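Local coordinates for lipid binding protein (Grifola frondosa, PDB 5H0Q), which probably binds membrane domains in which sphingomyelin and cholesterol occur together, and so serves as a probe of these lipid complexes, at residues Y11-E16 with E22-A27. Numbering follows the deposited sequence.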
ATOM      1  N   TYR A  11       7.166 -21.332   7.302  1.00 30.12           N
ATOM      2  CA  TYR A  11       7.717 -21.200   5.953  1.00 33.14           C
ATOM      3  C   TYR A  11       9.241 -21.210   5.986  1.00 31.30           C
ATOM      4  O   TYR A  11       9.887 -21.940   5.239  1.00 33.72           O
ATOM      5  CB  TYR A  11       7.187 -19.905   5.338  1.00 28.61           C
ATOM      6  CG  TYR A  11       7.434 -19.639   3.851  1.00 29.93           C
ATOM      7  CD1 TYR A  11       6.371 -19.534   2.974  1.00 30.26           C
ATOM      8  CD2 TYR A  11       8.712 -19.401   3.349  1.00 30.98           C
ATOM      9  CE1 TYR A  11       6.565 -19.229   1.631  1.00 31.63           C
ATOM     10  CE2 TYR A  11       8.909 -19.082   1.998  1.00 32.39           C
ATOM     11  CZ  TYR A  11       7.833 -18.993   1.171  1.00 32.65           C
ATOM     12  OH  TYR A  11       8.072 -18.673  -0.127  1.00 34.29           O
ATOM     13  N   LEU A  12       9.849 -20.436   6.890  1.00 29.70           N
ATOM     14  CA  LEU A  12      11.310 -20.381   6.871  1.00 30.88           C
ATOM     15  C   LEU A  12      11.955 -21.632   7.436  1.00 33.46           C
ATOM     16  O   LEU A  12      13.084 -21.959   7.043  1.00 35.01           O
ATOM     17  CB  LEU A  12      11.823 -19.161   7.626  1.00 29.23           C
ATOM     18  CG  LEU A  12      12.009 -17.902   6.784  1.00 28.09           C
ATOM     19  CD1 LEU A  12      10.675 -17.319   6.311  1.00 29.84           C
ATOM     20  CD2 LEU A  12      12.843 -16.859   7.525  1.00 26.99           C
ATOM     21  N   ARG A  13      11.274 -22.355   8.329  1.00 33.58           N
ATOM     22  CA  ARG A  13      11.900 -23.528   8.941  1.00 37.84           C
ATOM     23  C   ARG A  13      12.024 -24.699   7.981  1.00 39.00           C
ATOM     24  O   ARG A  13      12.785 -25.628   8.267  1.00 42.75           O
ATOM     25  CB  ARG A  13      11.125 -23.962  10.186  1.00 35.11           C
ATOM     26  CG  ARG A  13      11.314 -23.002  11.365  1.00 44.65           C
ATOM     27  CD  ARG A  13      11.491 -23.714  12.695  1.00 35.94           C
ATOM     28  NE  ARG A  13      11.932 -22.781  13.736  1.00 34.77           N
ATOM     29  CZ  ARG A  13      13.195 -22.584  14.081  1.00 35.56           C
ATOM     30  NH1 ARG A  13      14.167 -23.275  13.509  1.00 36.08           N
ATOM     31  NH2 ARG A  13      13.495 -21.720  15.044  1.00 32.80           N
ATOM     32  N   VAL A  14      11.313 -24.683   6.845  1.00 38.13           N
ATOM     33  CA  VAL A  14      11.548 -25.690   5.808  1.00 41.18           C
ATOM     34  C   VAL A  14      12.573 -25.232   4.779  1.00 42.39           C
ATOM     35  O   VAL A  14      12.886 -25.989   3.844  1.00 45.21           O
ATOM     36  CB  VAL A  14      10.254 -26.089   5.058  1.00 41.64           C
ATOM     37  CG1 VAL A  14       9.265 -26.751   5.995  1.00 49.31           C
ATOM     38  CG2 VAL A  14       9.614 -24.897   4.393  1.00 39.62           C
ATOM     39  N   MET A  15      13.099 -24.018   4.905  1.00 40.62           N
ATOM     40  CA  MET A  15      14.117 -23.518   4.002  1.00 41.99           C
ATOM     41  C   MET A  15      15.503 -23.939   4.469  1.00 49.74           C
ATOM     42  O   MET A  15      15.795 -23.940   5.670  1.00 43.06           O
ATOM     43  CB  MET A  15      14.038 -22.001   3.907  1.00 39.51           C
ATOM     44  CG  MET A  15      12.766 -21.532   3.255  1.00 38.08           C
ATOM     45  SD  MET A  15      12.586 -19.751   3.202  1.00 35.24           S
ATOM     46  CE  MET A  15      13.837 -19.326   2.005  1.00 37.75           C
ATOM     47  N   GLU A  16      16.361 -24.278   3.504  1.00 46.93           N
ATOM     48  CA  GLU A  16      17.719 -24.713   3.826  1.00 49.34           C
ATOM     49  C   GLU A  16      18.435 -23.677   4.682  1.00 54.68           C
ATOM     50  O   GLU A  16      19.125 -24.017   5.655  1.00 48.99           O
ATOM     51  CB  GLU A  16      18.508 -24.949   2.543  1.00 52.77           C
ATOM     52  CG  GLU A  16      19.900 -25.513   2.773  1.00 60.50           C
ATOM     53  CD  GLU A  16      19.907 -27.023   2.782  1.00 73.04           C
ATOM     54  OE1 GLU A  16      19.519 -27.615   1.750  1.00 84.27           O
ATOM     55  OE2 GLU A  16      20.293 -27.616   3.815  1.00 73.38           O
ATOM     56  N   GLU A  22      18.431 -21.222  15.532  0.62 44.83           N
ATOM     57  CA  GLU A  22      17.799 -21.287  16.842  0.62 45.12           C
ATOM     58  C   GLU A  22      16.596 -20.361  16.910  0.62 34.56           C
ATOM     59  O   GLU A  22      15.509 -20.777  17.329  0.62 36.10           O
ATOM     60  CB  GLU A  22      18.816 -20.948  17.934  0.62 45.85           C
ATOM     61  CG  GLU A  22      19.968 -21.936  17.999  0.62 54.42           C
ATOM     62  CD  GLU A  22      21.121 -21.442  18.837  0.62 61.37           C
ATOM     63  OE1 GLU A  22      20.870 -20.815  19.887  0.62 59.06           O
ATOM     64  OE2 GLU A  22      22.280 -21.680  18.441  0.62 66.87           O
ATOM     65  N   VAL A  23      16.753 -19.115  16.462  1.00 31.49           N
ATOM     66  CA  VAL A  23      15.670 -18.134  16.452  1.00 30.94           C
ATOM     67  C   VAL A  23      15.560 -17.508  15.073  1.00 30.84           C
ATOM     68  O   VAL A  23      16.487 -16.826  14.622  1.00 34.51           O
ATOM     69  CB  VAL A  23      15.878 -17.037  17.511  1.00 30.78           C
ATOM     70  CG1 VAL A  23      14.764 -16.013  17.430  1.00 30.89           C
ATOM     71  CG2 VAL A  23      15.947 -17.645  18.869  1.00 32.60           C
ATOM     72  N   ILE A  24      14.405 -17.675  14.443  1.00 27.03           N
ATOM     73  CA  ILE A  24      14.106 -17.041  13.166  1.00 27.24           C
ATOM     74  C   ILE A  24      13.487 -15.689  13.474  1.00 29.66           C
ATOM     75  O   ILE A  24      12.462 -15.606  14.159  1.00 27.91           O
ATOM     76  CB  ILE A  24      13.174 -17.922  12.318  1.00 29.15           C
ATOM     77  CG1 ILE A  24      13.957 -19.174  11.896  1.00 31.12           C
ATOM     78  CG2 ILE A  24      12.624 -17.158  11.105  1.00 28.16           C
ATOM     79  CD1 ILE A  24      13.117 -20.212  11.270  1.00 39.97           C
ATOM     80  N   THR A  25      14.124 -14.631  12.995  1.00 24.74           N
ATOM     81  CA  THR A  25      13.769 -13.290  13.405  1.00 24.91           C
ATOM     82  C   THR A  25      12.752 -12.677  12.455  1.00 22.83           C
ATOM     83  O   THR A  25      12.494 -13.172  11.350  1.00 21.69           O
ATOM     84  CB  THR A  25      15.006 -12.398  13.465  1.00 26.91           C
ATOM     85  OG1 THR A  25      15.516 -12.221  12.138  1.00 26.93           O
ATOM     86  CG2 THR A  25      16.088 -13.014  14.338  1.00 28.91           C
ATOM     87  N   GLN A  26      12.233 -11.531  12.862  1.00 23.06           N
ATOM     88  CA  GLN A  26      11.391 -10.750  11.972  1.00 20.41           C
ATOM     89  C   GLN A  26      12.180 -10.258  10.776  1.00 23.41           C
ATOM     90  O   GLN A  26      11.656 -10.217   9.647  1.00 22.23           O
ATOM     91  CB  GLN A  26      10.767  -9.564  12.708  1.00 26.28           C
ATOM     92  CG  GLN A  26       9.427  -9.843  13.353  1.00 53.94           C
ATOM     93  CD  GLN A  26       8.549  -8.613  13.366  1.00 65.95           C
ATOM     94  OE1 GLN A  26       8.710  -7.738  14.210  1.00 75.54           O
ATOM     95  NE2 GLN A  26       7.628  -8.528  12.409  1.00 66.11           N
ATOM     96  N   ALA A  27      13.461  -9.934  10.983  1.00 21.98           N
ATOM     97  CA  ALA A  27      14.312  -9.537   9.872  1.00 23.31           C
ATOM     98  C   ALA A  27      14.467 -10.670   8.872  1.00 28.02           C
ATOM     99  O   ALA A  27      14.474 -10.430   7.666  1.00 27.83           O
ATOM    100  CB  ALA A  27      15.683  -9.099  10.370  1.00 28.44           C
TER
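Ile24 slides its CD1 methyl beneath the bent side chain of Arg13 while its other branch, CG2, meets Leu12. CD1 of Ile24 comes within 3.3 Å of CG of Arg13, a close methyl-to-methylene contact, and sits 3.6 Å from the plane of the guanidinium, over its centre. One methyl thus touches both the aliphatic root and the flat polar head of the arginine, because the chain bends about its CB–CG bond (chi2 -138°), bringing the guanidinium over the same methyl. In Ile24, CG1 lies anti to the carbonyl carbon (chi1 -68°), which carries CD1 to the arginine and leaves CG2 of Ile24 for Leu12, whose CD2 is 3.6 Å away. Leu12 is buried, and it also packs on Val32 of helix 26-35, so the apolar patch continues from the loop into that helix.

At the edge of the guanidinium, NH2 of Arg13 reaches the backbone O of Glu22 at 3.2 Å, but the N-H...O angle of 133° marks this hydrogen bond as weak. The main polar partner is Glu9, in a salt bridge with NE; NH1 also donates to the carbonyl of Lys21. Together these partners constrain the plane of the head above the isoleucine methyl.

The contact joins the last turn of helix 9-13 to the loop that leads into helix 26-35, where Thr25 is the N-cap. It closes a short connection between two N-terminal helices at the surface; the centre of the contact lies about 25 Å from the centre of the chain. Chemically, the arginine plays two parts: its carbons and one guanidinium face shield Ile24, while its N-H groups tie Glu9, one turn earlier in the same helix, to the main chain of 21-22, coupling apolar packing to polar bonds at the guanidinium, of which that to Glu22 is weak.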